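PDB 2HUJ: Lin2004 protein from Listeria innocua, which is of unknown function but represents a bacterial protein family that adopts a four-helical bundle fold. Local coordinates for residues I24-L29 / D131-K136; D68-L73 / Q93-V98; I75-T80 / P84-L89. One frame throughout, in Å; residues are numbered along the deposited sequence.

Interactions 1 and 2 each join antiparallel helices of the bundle; interaction 3 packs the end of helix 52-81 on the connection leading into helix 88-104. Interaction 1 pairs the first helix, 16-45, with the last, 112-137, whereas interaction 2 ties helix 52-81 to helix 88-104 further along from interaction 3, with centres about 12 Å apart. The centres of interactions 1 and 2 lie about 13 Å apart and are linked by R25, whose NH1 meets D69 O at 3.0 Å and E72 OE1 at 3.1 Å; T26 also packs on F70. Interaction 3 reaches interaction 1, about 14 Å between centres, through F132 against P84 and W77. No active site is known for this protein.

Interaction 1: residues I24-L29 / D131-K136; sequences IRTEQL and DFLKRK
E27 and K134 form a long, weak salt bridge along the margin of an antiparallel helix pair, and beside it the T26 hydroxyl makes a loose van der Waals contact with a methyl of L133. The pair consists of the first and last helices of the four-helix bundle, 16-45 and 112-137, so the contact brings together regions more than a hundred residues apart. The backbones are well separated, with T26 CA and L133 CA 9.6 Å apart, and the two segments bury only 91 Å² against each other. Along the inner side, L133 CD1 approaches T26 OG1 at 4.3 Å. A hydrogen bond to L22 O satisfies this buried hydroxyl, so the methyl can lie beside it at no polar cost; the leucine also rests on L22 and L23. At the outer side, both charged chains leave their helices with CG anti to the carbonyl carbon (chi1 -71° in E27, -77° in K134), run largely extended and converge obliquely. A bend at the last torsion of K134 (chi4 148°) presents both CE and NZ to one carboxylate oxygen: E27 OE2 lies 3.4 Å from both K134 NZ and K134 CE. The lysine thus meets it with its CE methylene as well as its ammonium nitrogen. With the lysine exposed and its hydrogen bond weak, the charges probably attract across the helix boundary without fixing either chain firmly.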
ATOM      1  N   ILE A  24       4.974  -9.125   7.386  1.00 28.62           N
ATOM      2  CA  ILE A  24       5.838  -7.947   7.564  1.00 28.18           C
ATOM      3  C   ILE A  24       5.746  -6.985   6.357  1.00 28.58           C
ATOM      4  O   ILE A  24       5.567  -5.780   6.526  1.00 26.56           O
ATOM      5  CB  ILE A  24       7.293  -8.378   7.832  1.00 30.00           C
ATOM      6  CG1 ILE A  24       7.384  -9.077   9.198  1.00 28.17           C
ATOM      7  CG2 ILE A  24       8.236  -7.172   7.799  1.00 34.33           C
ATOM      8  CD1 ILE A  24       8.715  -9.697   9.482  1.00 29.69           C
ATOM      9  N   ARG A  25       5.808  -7.520   5.139  1.00 25.63           N
ATOM     10  CA  ARG A  25       5.718  -6.694   3.959  1.00 25.25           C
ATOM     11  C   ARG A  25       4.329  -6.078   3.756  1.00 24.66           C
ATOM     12  O   ARG A  25       4.200  -4.971   3.244  1.00 28.19           O
ATOM     13  CB  ARG A  25       6.149  -7.488   2.735  1.00 26.30           C
ATOM     14  CG  ARG A  25       7.580  -7.879   2.822  1.00 31.51           C
ATOM     15  CD  ARG A  25       8.018  -8.645   1.657  1.00 34.44           C
ATOM     16  NE  ARG A  25       9.443  -8.917   1.783  1.00 34.87           N
ATOM     17  CZ  ARG A  25      10.212  -9.412   0.815  1.00 39.44           C
ATOM     18  NH1 ARG A  25       9.743  -9.648  -0.409  1.00 30.80           N
ATOM     19  NH2 ARG A  25      11.489  -9.647   1.077  1.00 36.42           N
ATOM     20  N   THR A  26       3.302  -6.780   4.218  1.00 24.08           N
ATOM     21  CA  THR A  26       1.923  -6.252   4.225  1.00 25.92           C
ATOM     22  C   THR A  26       1.827  -5.068   5.172  1.00 24.67           C
ATOM     23  O   THR A  26       1.262  -4.055   4.820  1.00 26.65           O
ATOM     24  CB  THR A  26       0.908  -7.350   4.659  1.00 24.68           C
ATOM     25  OG1 THR A  26       1.025  -8.475   3.773  1.00 25.87           O
ATOM     26  CG2 THR A  26      -0.535  -6.822   4.619  1.00 26.16           C
ATOM     27  N   GLU A  27       2.421  -5.186   6.357  1.00 25.31           N
ATOM     28  CA  GLU A  27       2.416  -4.091   7.349  1.00 26.12           C
ATOM     29  C   GLU A  27       3.169  -2.877   6.803  1.00 23.78           C
ATOM     30  O   GLU A  27       2.748  -1.708   6.924  1.00 26.23           O
ATOM     31  CB  GLU A  27       3.014  -4.571   8.677  1.00 26.41           C
ATOM     32  CG  GLU A  27       2.052  -5.558   9.367  1.00 28.67           C
ATOM     33  CD  GLU A  27       2.644  -6.342  10.517  1.00 37.55           C
ATOM     34  OE1 GLU A  27       3.871  -6.265  10.745  1.00 41.92           O
ATOM     35  OE2 GLU A  27       1.828  -7.039  11.174  1.00 45.62           O
ATOM     36  N   GLN A  28       4.286  -3.150   6.158  1.00 25.51           N
ATOM     37  CA  GLN A  28       5.091  -2.088   5.596  1.00 27.33           C
ATOM     38  C   GLN A  28       4.303  -1.348   4.513  1.00 25.96           C
ATOM     39  O   GLN A  28       4.321  -0.114   4.445  1.00 26.12           O
ATOM     40  CB  GLN A  28       6.376  -2.681   5.026  1.00 28.28           C
ATOM     41  CG  GLN A  28       7.243  -1.691   4.329  1.00 31.73           C
ATOM     42  CD  GLN A  28       8.328  -1.219   5.230  1.00 49.55           C
ATOM     43  OE1 GLN A  28       9.455  -1.672   5.124  1.00 59.82           O
ATOM     44  NE2 GLN A  28       7.988  -0.358   6.166  1.00 51.52           N
ATOM     45  N   LEU A  29       3.607  -2.097   3.663  1.00 25.34           N
ATOM     46  CA  LEU A  29       2.808  -1.481   2.603  1.00 24.75           C
ATOM     47  C   LEU A  29       1.603  -0.692   3.141  1.00 26.02           C
ATOM     48  O   LEU A  29       1.281   0.383   2.614  1.00 25.80           O
ATOM     49  CB  LEU A  29       2.370  -2.530   1.595  1.00 24.20           C
ATOM     50  CG  LEU A  29       1.724  -1.993   0.308  1.00 24.44           C
ATOM     51  CD1 LEU A  29       2.613  -0.964  -0.421  1.00 28.99           C
ATOM     52  CD2 LEU A  29       1.372  -3.130  -0.632  1.00 27.30           C
ATOM     53  N   ASP A 131      -4.807  -9.454   8.584  1.00 30.19           N
ATOM     54  CA  ASP A 131      -5.612 -10.105   9.613  1.00 30.51           C
ATOM     55  C   ASP A 131      -5.658 -11.623   9.385  1.00 29.82           C
ATOM     56  O   ASP A 131      -5.590 -12.411  10.331  1.00 32.39           O
ATOM     57  CB  ASP A 131      -7.016  -9.491   9.646  1.00 30.61           C
ATOM     58  CG  ASP A 131      -7.033  -8.064  10.180  1.00 29.03           C
ATOM     59  OD1 ASP A 131      -6.009  -7.589  10.719  1.00 31.80           O
ATOM     60  OD2 ASP A 131      -8.085  -7.388  10.037  1.00 39.36           O
ATOM     61  N   PHE A 132      -5.748 -12.032   8.130  1.00 30.26           N
ATOM     62  CA  PHE A 132      -5.766 -13.453   7.765  1.00 29.35           C
ATOM     63  C   PHE A 132      -4.474 -14.141   8.190  1.00 28.54           C
ATOM     64  O   PHE A 132      -4.471 -15.230   8.775  1.00 29.75           O
ATOM     65  CB  PHE A 132      -5.938 -13.581   6.254  1.00 30.12           C
ATOM     66  CG  PHE A 132      -5.877 -15.002   5.736  1.00 28.60           C
ATOM     67  CD1 PHE A 132      -4.665 -15.589   5.402  1.00 34.55           C
ATOM     68  CD2 PHE A 132      -7.043 -15.740   5.562  1.00 36.59           C
ATOM     69  CE1 PHE A 132      -4.611 -16.892   4.930  1.00 33.26           C
ATOM     70  CE2 PHE A 132      -6.996 -17.040   5.078  1.00 30.32           C
ATOM     71  CZ  PHE A 132      -5.788 -17.617   4.774  1.00 36.70           C
ATOM     72  N   LEU A 133      -3.363 -13.501   7.870  1.00 26.25           N
ATOM     73  CA  LEU A 133      -2.016 -14.003   8.204  1.00 28.36           C
ATOM     74  C   LEU A 133      -1.724 -14.016   9.697  1.00 30.23           C
ATOM     75  O   LEU A 133      -1.129 -14.992  10.225  1.00 29.19           O
ATOM     76  CB  LEU A 133      -0.988 -13.161   7.447  1.00 27.65           C
ATOM     77  CG  LEU A 133      -0.953 -13.362   5.932  1.00 30.62           C
ATOM     78  CD1 LEU A 133       0.060 -12.394   5.334  1.00 29.85           C
ATOM     79  CD2 LEU A 133      -0.613 -14.809   5.551  1.00 29.46           C
ATOM     80  N   LYS A 134      -2.163 -12.979  10.406  1.00 31.65           N
ATOM     81  CA  LYS A 134      -2.016 -12.982  11.878  1.00 36.68           C
ATOM     82  C   LYS A 134      -2.798 -14.140  12.499  1.00 36.62           C
ATOM     83  O   LYS A 134      -2.307 -14.806  13.428  1.00 36.59           O
ATOM     84  CB  LYS A 134      -2.454 -11.651  12.485  1.00 36.60           C
ATOM     85  CG  LYS A 134      -1.428 -10.558  12.306  1.00 40.80           C
ATOM     86  CD  LYS A 134      -1.784  -9.278  13.061  1.00 44.23           C
ATOM     87  CE  LYS A 134      -0.561  -8.348  13.173  1.00 56.78           C
ATOM     88  NZ  LYS A 134      -0.913  -6.885  13.180  1.00 64.43           N
ATOM     89  N   ARG A 135      -3.996 -14.401  11.989  1.00 39.50           N
ATOM     90  CA  ARG A 135      -4.796 -15.540  12.452  1.00 44.03           C
ATOM     91  C   ARG A 135      -4.097 -16.865  12.191  1.00 46.62           C
ATOM     92  O   ARG A 135      -4.063 -17.731  13.074  1.00 46.35           O
ATOM     93  CB  ARG A 135      -6.177 -15.571  11.810  1.00 43.14           C
ATOM     94  CG  ARG A 135      -7.224 -14.788  12.576  1.00 50.05           C
ATOM     95  CD  ARG A 135      -8.667 -14.968  12.042  1.00 51.23           C
ATOM     96  NE  ARG A 135      -8.846 -16.127  11.150  1.00 59.48           N
ATOM     97  CZ  ARG A 135      -8.932 -16.072   9.812  1.00 64.64           C
ATOM     98  NH1 ARG A 135      -8.857 -14.909   9.151  1.00 68.10           N
ATOM     99  NH2 ARG A 135      -9.092 -17.198   9.118  1.00 63.02           N
ATOM    100  N   LYS A 136      -3.555 -17.023  10.986  1.00 48.40           N
ATOM    101  CA  LYS A 136      -2.810 -18.227  10.618  1.00 51.30           C
ATOM    102  C   LYS A 136      -1.558 -18.376  11.481  1.00 54.60           C
ATOM    103  O   LYS A 136      -1.204 -19.488  11.872  1.00 55.65           O
ATOM    104  CB  LYS A 136      -2.438 -18.216   9.125  1.00 50.95           C
ATOM    105  CG  LYS A 136      -3.508 -18.791   8.210  1.00 51.25           C
TER

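Interaction 2: residues D68-L73 / Q93-V98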
ATOM      1  N   ASP A  68       6.518  -3.571  -4.635  1.00 29.42           N
ATOM      2  CA  ASP A  68       7.181  -4.670  -5.341  1.00 30.49           C
ATOM      3  C   ASP A  68       7.564  -5.797  -4.371  1.00 29.87           C
ATOM      4  O   ASP A  68       7.404  -6.966  -4.694  1.00 30.41           O
ATOM      5  CB  ASP A  68       8.458  -4.187  -6.053  1.00 34.43           C
ATOM      6  CG  ASP A  68       8.189  -3.287  -7.292  1.00 35.97           C
ATOM      7  OD1 ASP A  68       7.065  -3.190  -7.798  1.00 36.82           O
ATOM      8  OD2 ASP A  68       9.179  -2.682  -7.758  1.00 43.34           O
ATOM      9  N   ASP A  69       8.076  -5.428  -3.190  1.00 28.06           N
ATOM     10  CA  ASP A  69       8.456  -6.378  -2.157  1.00 27.51           C
ATOM     11  C   ASP A  69       7.226  -7.174  -1.724  1.00 24.65           C
ATOM     12  O   ASP A  69       7.280  -8.395  -1.583  1.00 26.34           O
ATOM     13  CB  ASP A  69       9.037  -5.641  -0.944  1.00 27.76           C
ATOM     14  CG  ASP A  69      10.485  -5.206  -1.135  1.00 36.85           C
ATOM     15  OD1 ASP A  69      11.036  -5.359  -2.251  1.00 38.46           O
ATOM     16  OD2 ASP A  69      11.049  -4.662  -0.153  1.00 40.57           O
ATOM     17  N   PHE A  70       6.100  -6.483  -1.550  1.00 26.84           N
ATOM     18  CA  PHE A  70       4.867  -7.168  -1.193  1.00 27.15           C
ATOM     19  C   PHE A  70       4.423  -8.147  -2.271  1.00 28.42           C
ATOM     20  O   PHE A  70       4.147  -9.313  -1.987  1.00 27.03           O
ATOM     21  CB  PHE A  70       3.767  -6.153  -0.904  1.00 26.06           C
ATOM     22  CG  PHE A  70       2.390  -6.746  -0.779  1.00 23.78           C
ATOM     23  CD1 PHE A  70       1.937  -7.349   0.431  1.00 24.69           C
ATOM     24  CD2 PHE A  70       1.503  -6.673  -1.844  1.00 26.96           C
ATOM     25  CE1 PHE A  70       0.652  -7.845   0.524  1.00 24.66           C
ATOM     26  CE2 PHE A  70       0.230  -7.180  -1.751  1.00 26.99           C
ATOM     27  CZ  PHE A  70      -0.203  -7.779  -0.584  1.00 24.96           C
ATOM     28  N   LEU A  71       4.372  -7.688  -3.510  1.00 27.99           N
ATOM     29  CA  LEU A  71       3.892  -8.533  -4.601  1.00 28.42           C
ATOM     30  C   LEU A  71       4.765  -9.751  -4.843  1.00 27.60           C
ATOM     31  O   LEU A  71       4.256 -10.812  -5.189  1.00 27.28           O
ATOM     32  CB  LEU A  71       3.776  -7.754  -5.899  1.00 28.31           C
ATOM     33  CG  LEU A  71       2.627  -6.736  -5.950  1.00 27.74           C
ATOM     34  CD1 LEU A  71       2.784  -5.935  -7.231  1.00 34.65           C
ATOM     35  CD2 LEU A  71       1.271  -7.421  -5.864  1.00 31.33           C
ATOM     36  N   GLU A  72       6.071  -9.597  -4.662  1.00 29.41           N
ATOM     37  CA  GLU A  72       7.028 -10.709  -4.820  1.00 30.02           C
ATOM     38  C   GLU A  72       6.594 -11.952  -4.064  1.00 27.88           C
ATOM     39  O   GLU A  72       6.718 -13.051  -4.576  1.00 27.24           O
ATOM     40  CB  GLU A  72       8.414 -10.264  -4.344  1.00 29.22           C
ATOM     41  CG  GLU A  72       9.509 -11.241  -4.638  1.00 33.33           C
ATOM     42  CD  GLU A  72      10.812 -10.932  -3.915  1.00 40.66           C
ATOM     43  OE1 GLU A  72      10.918  -9.882  -3.227  1.00 48.17           O
ATOM     44  OE2 GLU A  72      11.734 -11.768  -4.051  1.00 55.57           O
ATOM     45  N   LEU A  73       6.083 -11.764  -2.851  1.00 25.37           N
ATOM     46  CA  LEU A  73       5.572 -12.856  -2.020  1.00 25.43           C
ATOM     47  C   LEU A  73       4.065 -13.067  -2.091  1.00 22.65           C
ATOM     48  O   LEU A  73       3.581 -14.203  -2.024  1.00 26.69           O
ATOM     49  CB  LEU A  73       5.956 -12.605  -0.570  1.00 26.36           C
ATOM     50  CG  LEU A  73       7.450 -12.442  -0.282  1.00 34.86           C
ATOM     51  CD1 LEU A  73       7.631 -12.420   1.211  1.00 36.74           C
ATOM     52  CD2 LEU A  73       8.245 -13.585  -0.882  1.00 35.87           C
ATOM     53  N   GLN A  93      -4.051  -4.189  -7.958  1.00 25.93           N
ATOM     54  CA  GLN A  93      -4.752  -2.909  -7.944  1.00 27.70           C
ATOM     55  C   GLN A  93      -4.521  -2.174  -6.634  1.00 26.81           C
ATOM     56  O   GLN A  93      -4.310  -0.947  -6.648  1.00 26.04           O
ATOM     57  CB  GLN A  93      -6.245  -3.061  -8.299  1.00 27.02           C
ATOM     58  CG  GLN A  93      -6.442  -3.477  -9.722  1.00 29.47           C
ATOM     59  CD  GLN A  93      -7.878  -3.660 -10.052  1.00 37.79           C
ATOM     60  OE1 GLN A  93      -8.650  -4.117  -9.236  1.00 38.54           O
ATOM     61  NE2 GLN A  93      -8.238  -3.342 -11.243  1.00 30.42           N
ATOM     62  N   ALA A  94      -4.497  -2.903  -5.523  1.00 26.41           N
ATOM     63  CA  ALA A  94      -4.183  -2.321  -4.219  1.00 27.51           C
ATOM     64  C   ALA A  94      -2.812  -1.643  -4.263  1.00 29.21           C
ATOM     65  O   ALA A  94      -2.641  -0.494  -3.779  1.00 30.85           O
ATOM     66  CB  ALA A  94      -4.246  -3.372  -3.121  1.00 28.91           C
ATOM     67  N   CYS A  95      -1.852  -2.300  -4.914  1.00 27.54           N
ATOM     68  CA  CYS A  95      -0.495  -1.760  -5.094  1.00 27.71           C
ATOM     69  C   CYS A  95      -0.429  -0.573  -6.059  1.00 29.05           C
ATOM     70  O   CYS A  95       0.252   0.411  -5.800  1.00 28.50           O
ATOM     71  CB  CYS A  95       0.456  -2.872  -5.551  1.00 30.35           C
ATOM     72  SG  CYS A  95       0.754  -4.083  -4.206  1.00 31.80           S
ATOM     73  N   ASP A  96      -1.143  -0.671  -7.175  1.00 26.47           N
ATOM     74  CA  ASP A  96      -1.243   0.450  -8.115  1.00 27.25           C
ATOM     75  C   ASP A  96      -1.717   1.687  -7.382  1.00 26.95           C
ATOM     76  O   ASP A  96      -1.192   2.808  -7.606  1.00 25.49           O
ATOM     77  CB  ASP A  96      -2.223   0.169  -9.242  1.00 25.98           C
ATOM     78  CG  ASP A  96      -1.756  -0.886 -10.214  1.00 32.50           C
ATOM     79  OD1 ASP A  96      -0.536  -1.181 -10.290  1.00 34.24           O
ATOM     80  OD2 ASP A  96      -2.646  -1.425 -10.922  1.00 32.07           O
ATOM     81  N   ASN A  97      -2.706   1.513  -6.502  1.00 25.75           N
ATOM     82  CA  ASN A  97      -3.266   2.653  -5.757  1.00 27.31           C
ATOM     83  C   ASN A  97      -2.216   3.362  -4.927  1.00 27.72           C
ATOM     84  O   ASN A  97      -2.238   4.576  -4.778  1.00 27.49           O
ATOM     85  CB  ASN A  97      -4.377   2.200  -4.798  1.00 28.44           C
ATOM     86  CG  ASN A  97      -5.602   1.647  -5.509  1.00 26.39           C
ATOM     87  OD1 ASN A  97      -5.800   1.888  -6.694  1.00 26.85           O
ATOM     88  ND2 ASN A  97      -6.415   0.873  -4.793  1.00 27.30           N
ATOM     89  N   VAL A  98      -1.343   2.577  -4.299  1.00 27.11           N
ATOM     90  CA  VAL A  98      -0.297   3.141  -3.457  1.00 26.14           C
ATOM     91  C   VAL A  98       0.653   3.998  -4.286  1.00 27.60           C
ATOM     92  O   VAL A  98       1.072   5.061  -3.848  1.00 29.75           O
ATOM     93  CB  VAL A  98       0.477   2.045  -2.756  1.00 25.10           C
ATOM     94  CG1 VAL A  98       1.648   2.627  -1.953  1.00 27.84           C
ATOM     95  CG2 VAL A  98      -0.439   1.275  -1.788  1.00 28.64           C
TER
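C95 sends its short side chain from helix 88-104 toward F70 and L71 of helix 52-81, and every approach within 4.5 Å between these two segments involves it. Its CB only grazes the leucine, lying 4.2 Å from L71 CD1. The next atom does most of the work: with SG anti to the carbonyl carbon (chi1 -70°), the sulfur abuts both larger side chains where they adjoin. On the leucine it meets the branch point, C95 SG to L71 CG being 3.7 Å, and both methyls are near as well, with C95 SG 3.8 Å from L71 CD2. On the phenylalanine, C95 SG comes within 3.6 Å of F70 CD2 and 4.0 Å of F70 CE2. This is a cysteine sulfur-aromatic contact of oblique geometry, the direction from the ring centre to the sulfur lying 68° off the normal of the F70 ring. F70 carries its CG anti to the backbone N (chi1 169°), whereas L71 turns its CG anti to the carbonyl carbon, and the two consecutive residues thereby offer adjoining surfaces to one thiol. The site belongs to the interior of the bundle, where all four helices meet: F70 also packs on T26 and L29 of helix 16-45, on L91 of helix 88-104 and on L126 of helix 112-137, L29 touches C95 too, and L71 also touches R92 of helix 88-104.

Interaction 3: residues I75-T80 / P84-L89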
ATOM      1  N   ILE A  75       1.829 -12.555  -4.631  1.00 25.40           N
ATOM      2  CA  ILE A  75       1.285 -13.236  -5.810  1.00 26.57           C
ATOM      3  C   ILE A  75       1.421 -14.759  -5.728  1.00 28.01           C
ATOM      4  O   ILE A  75       0.408 -15.461  -5.860  1.00 28.34           O
ATOM      5  CB  ILE A  75       1.801 -12.649  -7.144  1.00 30.23           C
ATOM      6  CG1 ILE A  75       1.491 -11.163  -7.239  1.00 33.50           C
ATOM      7  CG2 ILE A  75       1.165 -13.399  -8.341  1.00 32.30           C
ATOM      8  CD1 ILE A  75       0.061 -10.791  -6.917  1.00 37.53           C
ATOM      9  N   PRO A  76       2.639 -15.290  -5.485  1.00 29.11           N
ATOM     10  CA  PRO A  76       2.753 -16.744  -5.264  1.00 28.50           C
ATOM     11  C   PRO A  76       1.842 -17.240  -4.127  1.00 28.50           C
ATOM     12  O   PRO A  76       1.202 -18.295  -4.240  1.00 28.48           O
ATOM     13  CB  PRO A  76       4.224 -16.914  -4.877  1.00 32.19           C
ATOM     14  CG  PRO A  76       4.915 -15.736  -5.475  1.00 34.01           C
ATOM     15  CD  PRO A  76       3.953 -14.622  -5.485  1.00 29.85           C
ATOM     16  N   TRP A  77       1.762 -16.475  -3.044  1.00 27.34           N
ATOM     17  CA  TRP A  77       0.878 -16.843  -1.940  1.00 24.06           C
ATOM     18  C   TRP A  77      -0.577 -16.904  -2.377  1.00 26.59           C
ATOM     19  O   TRP A  77      -1.262 -17.885  -2.105  1.00 25.70           O
ATOM     20  CB  TRP A  77       1.033 -15.867  -0.775  1.00 25.48           C
ATOM     21  CG  TRP A  77      -0.012 -15.964   0.292  1.00 24.40           C
ATOM     22  CD1 TRP A  77      -0.085 -16.894   1.276  1.00 27.69           C
ATOM     23  CD2 TRP A  77      -1.105 -15.056   0.521  1.00 27.01           C
ATOM     24  NE1 TRP A  77      -1.173 -16.647   2.074  1.00 30.27           N
ATOM     25  CE2 TRP A  77      -1.802 -15.518   1.640  1.00 27.53           C
ATOM     26  CE3 TRP A  77      -1.550 -13.899  -0.111  1.00 26.48           C
ATOM     27  CZ2 TRP A  77      -2.923 -14.859   2.144  1.00 28.36           C
ATOM     28  CZ3 TRP A  77      -2.654 -13.264   0.386  1.00 26.05           C
ATOM     29  CH2 TRP A  77      -3.334 -13.748   1.497  1.00 28.89           C
ATOM     30  N   VAL A  78      -1.053 -15.889  -3.090  1.00 27.02           N
ATOM     31  CA  VAL A  78      -2.494 -15.822  -3.359  1.00 29.66           C
ATOM     32  C   VAL A  78      -2.901 -16.951  -4.299  1.00 32.80           C
ATOM     33  O   VAL A  78      -4.031 -17.463  -4.203  1.00 33.37           O
ATOM     34  CB  VAL A  78      -2.969 -14.419  -3.879  1.00 31.79           C
ATOM     35  CG1 VAL A  78      -2.746 -14.292  -5.352  1.00 34.99           C
ATOM     36  CG2 VAL A  78      -4.433 -14.180  -3.504  1.00 32.16           C
ATOM     37  N   ASN A  79      -1.984 -17.365  -5.177  1.00 33.87           N
ATOM     38  CA  ASN A  79      -2.294 -18.373  -6.170  1.00 36.15           C
ATOM     39  C   ASN A  79      -2.070 -19.790  -5.624  1.00 39.67           C
ATOM     40  O   ASN A  79      -2.635 -20.747  -6.147  1.00 41.11           O
ATOM     41  CB  ASN A  79      -1.512 -18.125  -7.474  1.00 36.85           C
ATOM     42  CG  ASN A  79      -1.974 -16.875  -8.218  1.00 34.71           C
ATOM     43  OD1 ASN A  79      -3.162 -16.540  -8.238  1.00 41.49           O
ATOM     44  ND2 ASN A  79      -1.037 -16.163  -8.824  1.00 43.17           N
ATOM     45  N   THR A  80      -1.288 -19.941  -4.559  1.00 39.03           N
ATOM     46  CA  THR A  80      -1.116 -21.257  -3.960  1.00 38.68           C
ATOM     47  C   THR A  80      -2.052 -21.470  -2.780  1.00 38.35           C
ATOM     48  O   THR A  80      -2.663 -22.532  -2.670  1.00 37.54           O
ATOM     49  CB  THR A  80       0.316 -21.523  -3.530  1.00 40.01           C
ATOM     50  OG1 THR A  80       0.669 -20.620  -2.481  1.00 51.20           O
ATOM     51  CG2 THR A  80       1.285 -21.345  -4.703  1.00 41.24           C
ATOM     52  N   PRO A  84      -9.666 -16.890   0.942  1.00 36.31           N
ATOM     53  CA  PRO A  84     -11.037 -16.610   0.515  1.00 34.37           C
ATOM     54  C   PRO A  84     -11.256 -15.241  -0.135  1.00 32.01           C
ATOM     55  O   PRO A  84     -10.769 -14.225   0.367  1.00 29.89           O
ATOM     56  CB  PRO A  84     -11.833 -16.724   1.813  1.00 38.13           C
ATOM     57  CG  PRO A  84     -10.976 -17.632   2.702  1.00 36.03           C
ATOM     58  CD  PRO A  84      -9.579 -17.240   2.371  1.00 39.22           C
ATOM     59  N   TYR A  85     -11.955 -15.253  -1.266  1.00 30.24           N
ATOM     60  CA  TYR A  85     -12.424 -14.050  -1.953  1.00 30.17           C
ATOM     61  C   TYR A  85     -11.286 -13.112  -2.372  1.00 26.89           C
ATOM     62  O   TYR A  85     -11.461 -11.902  -2.442  1.00 30.61           O
ATOM     63  CB  TYR A  85     -13.426 -13.255  -1.093  1.00 29.82           C
ATOM     64  CG  TYR A  85     -14.560 -14.073  -0.520  1.00 36.97           C
ATOM     65  CD1 TYR A  85     -15.557 -14.604  -1.349  1.00 37.29           C
ATOM     66  CD2 TYR A  85     -14.648 -14.306   0.853  1.00 39.31           C
ATOM     67  CE1 TYR A  85     -16.610 -15.352  -0.832  1.00 32.17           C
ATOM     68  CE2 TYR A  85     -15.692 -15.054   1.388  1.00 34.29           C
ATOM     69  CZ  TYR A  85     -16.667 -15.578   0.552  1.00 37.00           C
ATOM     70  OH  TYR A  85     -17.708 -16.310   1.079  1.00 35.20           O
ATOM     71  N   LEU A  86     -10.117 -13.664  -2.674  1.00 30.02           N
ATOM     72  CA  LEU A  86      -8.968 -12.803  -2.988  1.00 27.81           C
ATOM     73  C   LEU A  86      -8.090 -13.418  -4.049  1.00 29.53           C
ATOM     74  O   LEU A  86      -7.759 -14.615  -3.972  1.00 29.84           O
ATOM     75  CB  LEU A  86      -8.118 -12.551  -1.765  1.00 27.71           C
ATOM     76  CG  LEU A  86      -6.958 -11.563  -1.885  1.00 32.67           C
ATOM     77  CD1 LEU A  86      -7.407 -10.149  -2.186  1.00 30.52           C
ATOM     78  CD2 LEU A  86      -6.217 -11.586  -0.570  1.00 33.46           C
ATOM     79  N   GLY A  87      -7.758 -12.596  -5.041  1.00 27.50           N
ATOM     80  CA  GLY A  87      -6.884 -13.011  -6.125  1.00 27.12           C
ATOM     81  C   GLY A  87      -5.847 -11.984  -6.538  1.00 26.51           C
ATOM     82  O   GLY A  87      -5.665 -10.934  -5.921  1.00 27.95           O
ATOM     83  N   GLU A  88      -5.173 -12.298  -7.642  1.00 26.57           N
ATOM     84  CA  GLU A  88      -4.028 -11.537  -8.097  1.00 24.30           C
ATOM     85  C   GLU A  88      -4.357 -10.090  -8.483  1.00 23.53           C
ATOM     86  O   GLU A  88      -3.654  -9.175  -8.101  1.00 26.63           O
ATOM     87  CB  GLU A  88      -3.418 -12.251  -9.313  1.00 25.24           C
ATOM     88  CG  GLU A  88      -2.261 -11.570  -9.863  1.00 27.53           C
ATOM     89  CD  GLU A  88      -1.382 -12.419 -10.786  1.00 26.48           C
ATOM     90  OE1 GLU A  88      -1.449 -13.672 -10.772  1.00 27.41           O
ATOM     91  OE2 GLU A  88      -0.637 -11.777 -11.539  1.00 29.87           O
ATOM     92  N   LEU A  89      -5.399  -9.907  -9.289  1.00 24.44           N
ATOM     93  CA  LEU A  89      -5.749  -8.572  -9.783  1.00 23.86           C
ATOM     94  C   LEU A  89      -6.066  -7.649  -8.615  1.00 25.15           C
ATOM     95  O   LEU A  89      -5.627  -6.526  -8.585  1.00 24.99           O
ATOM     96  CB  LEU A  89      -6.890  -8.606 -10.788  1.00 24.75           C
ATOM     97  CG  LEU A  89      -7.223  -7.231 -11.389  1.00 22.43           C
ATOM     98  CD1 LEU A  89      -6.053  -6.555 -12.110  1.00 29.99           C
ATOM     99  CD2 LEU A  89      -8.421  -7.353 -12.304  1.00 27.70           C
TER
HETATM  100  O   HOH W   1      -6.793 -16.774  -4.950  1.00 43.63           O
HETATM  101  O   HOH W   2      -5.459 -15.000  -8.738  1.00 24.21           O
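V78 fits both its methyls against the backbone of 86-88, where the chain turns into helix 88-104. Its chi1 of 83° puts CG1 in the crowded position between backbone N and carbonyl carbon, near E88 N and G87 C, and leaves CG2 3.4 Å from L86 O and 3.8 Å from G87 CA. W77 has CG anti to the backbone N (chi1 168°); its side chain crosses that of L86 at about a right angle, and W77 CZ3 reaches L86 CD2 at 4.1 Å. These residues close the alpha-alpha hairpin of helices 52-81 and 88-104 in the four-helix bundle. G87 is the N-cap of the second helix, and its N is bonded to Q90 OE1 of the N3 residue, as in a capping box, though without a side chain at G87 the reciprocal bond is absent. The extended chain of E88 crosses I75 nearly perpendicularly: I75 CD1 packs on E88 CG at 3.8 Å, and I75 CG2 lies 3.6 Å from E88 OE1. The same oxygen accepts a nearly straight hydrogen bond from N79 ND2 (3.2 Å, 165°), which arrives on the anti side, tilted out of the carboxylate plane, while OE2 forms a salt bridge with R92. One water also donates to N79 OD1 at 2.8 Å and accepts from E88 N at 2.9 Å, and a second lies between V78 O and L86 O.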